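Local structure of 5-carboxymethyl-2-hydroxymuconate semialdehyde dehydrogenase (Thermus thermophilus, 2D4E) at residues 78-81 against 82-85. The protein probably catalyses the NAD-dependent oxidation of 5-carboxymethyl-2-hydroxymuconate semialdehyde to the corresponding acid, as a member of the aldehyde dehydrogenase family. Sequence-based numbering, arbitrary orientation.
Sequences QRWS and RTKA
T83 folds back on the last turn of the helix that ends at W80. T83 CB sits 3.5 Å from W80 O. The branches then part. T83 OG1 donates to W80 O over 2.7 Å, in the carbonyl plane. The T83 chi1 of 57° places OG1 between the backbone N and the carbonyl carbon, within reach of that oxygen. OG1 also lies over one face of the W80 ring, offset toward the rim. The methyl T83 CG2 reaches R79 O at 3.2 Å. T83 CG2 also lies 4.0 Å from ring atom CE3 of W80. T83 N gives W80 O a second hydrogen bond, 3.1 Å long. This bond closes a type I beta turn from W80 to T83. The turn ends helix 63-80 and leads toward helix 85-101, with K84 as the N-cap of the latter. With an alanine at T83, W80 O would probably keep the backbone N-H as its one donor from the turn, and a gap would be likely to open beside CE3 of W80. R82 N donates to R79 O, with an N-H...O angle of 150°. The R82 side chain runs back along the helix end, extended from CG to NE. R82 CG rests 3.2 Å from Q78 O. The guanidinium forms a salt bridge to E455 of a third subunit, so this surface turn takes part in the tetramer. S81 OG turns back to F77 O in the helix. The W80 ring packs against L217, P218 and V221 of the same chain.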
loop_
_atom_site.group_PDB
_atom_site.type_symbol
_atom_site.label_atom_id
_atom_site.label_comp_id
_atom_site.label_asym_id
_atom_site.label_seq_id
_atom_site.Cartn_x
_atom_site.Cartn_y
_atom_site.Cartn_z
ATOM N N GLN C 78 18.312 7.542 -22.554
ATOM C CA GLN C 78 18.120 8.946 -22.221
ATOM C C GLN C 78 16.745 9.453 -22.655
ATOM O O GLN C 78 16.026 10.046 -21.855
ATOM C CB GLN C 78 19.219 9.790 -22.875
ATOM C CG GLN C 78 20.591 9.102 -22.934
ATOM C CD GLN C 78 21.057 8.567 -21.584
ATOM O OE1 GLN C 78 21.170 9.314 -20.606
ATOM N NE2 GLN C 78 21.333 7.269 -21.528
ATOM N N ARG C 79 16.379 9.208 -23.913
ATOM C CA ARG C 79 15.092 9.658 -24.447
ATOM C C ARG C 79 13.914 8.755 -24.074
ATOM O O ARG C 79 12.818 9.243 -23.790
ATOM C CB ARG C 79 15.145 9.756 -25.975
ATOM C CG ARG C 79 16.114 10.784 -26.536
ATOM C CD ARG C 79 16.056 10.782 -28.066
ATOM N NE ARG C 79 16.356 9.463 -28.628
ATOM C CZ ARG C 79 17.573 8.924 -28.683
ATOM N NH1 ARG C 79 18.622 9.592 -28.215
ATOM N NH2 ARG C 79 17.743 7.710 -29.201
ATOM N N TRP C 80 14.131 7.444 -24.096
ATOM C CA TRP C 80 13.062 6.502 -23.781
ATOM C C TRP C 80 12.561 6.634 -22.347
ATOM O O TRP C 80 11.356 6.629 -22.103
ATOM C CB TRP C 80 13.527 5.065 -24.043
ATOM C CG TRP C 80 12.474 4.029 -23.771
ATOM C CD1 TRP C 80 12.474 3.102 -22.766
ATOM C CD2 TRP C 80 11.273 3.807 -24.521
ATOM N NE1 TRP C 80 11.348 2.312 -22.845
ATOM C CE2 TRP C 80 10.594 2.723 -23.913
ATOM C CE3 TRP C 80 10.704 4.418 -25.649
ATOM C CZ2 TRP C 80 9.374 2.235 -24.396
ATOM C CZ3 TRP C 80 9.490 3.931 -26.131
ATOM C CH2 TRP C 80 8.838 2.848 -25.502
ATOM N N SER C 81 13.484 6.759 -21.402
ATOM C CA SER C 81 13.118 6.883 -19.996
ATOM C C SER C 81 12.432 8.213 -19.681
ATOM O O SER C 81 11.993 8.435 -18.552
ATOM C CB SER C 81 14.354 6.729 -19.109
ATOM O OG SER C 81 15.256 7.804 -19.300
ATOM N N ARG C 82 12.341 9.101 -20.668
ATOM C CA ARG C 82 11.694 10.390 -20.452
ATOM C C ARG C 82 10.425 10.538 -21.282
ATOM O O ARG C 82 9.742 11.560 -21.211
ATOM C CB ARG C 82 12.660 11.538 -20.762
ATOM C CG ARG C 82 13.907 11.517 -19.900
ATOM C CD ARG C 82 14.826 12.706 -20.170
ATOM N NE ARG C 82 16.130 12.516 -19.536
ATOM C CZ ARG C 82 16.321 12.363 -18.227
ATOM N NH1 ARG C 82 15.290 12.386 -17.391
ATOM N NH2 ARG C 82 17.544 12.163 -17.753
ATOM N N THR C 83 10.115 9.517 -22.074
ATOM C CA THR C 83 8.907 9.541 -22.889
ATOM C C THR C 83 7.729 9.533 -21.924
ATOM O O THR C 83 7.856 9.065 -20.790
ATOM C CB THR C 83 8.802 8.293 -23.768
ATOM O OG1 THR C 83 8.847 7.130 -22.929
ATOM C CG2 THR C 83 9.941 8.240 -24.772
ATOM N N LYS C 84 6.589 10.055 -22.355
ATOM C CA LYS C 84 5.419 10.069 -21.490
ATOM C C LYS C 84 4.902 8.645 -21.306
ATOM O O LYS C 84 4.793 7.887 -22.274
ATOM C CB LYS C 84 4.333 10.968 -22.085
ATOM C CG LYS C 84 4.691 12.441 -22.010
ATOM C CD LYS C 84 3.668 13.315 -22.695
ATOM C CE LYS C 84 3.934 14.778 -22.381
ATOM N NZ LYS C 84 5.368 15.128 -22.610
ATOM N N ALA C 85 4.597 8.284 -20.062
ATOM C CA ALA C 85 4.109 6.942 -19.764
ATOM C C ALA C 85 2.930 6.587 -20.657
ATOM O O ALA C 85 2.790 5.449 -21.082
ATOM C CB ALA C 85 3.711 6.836 -18.297
#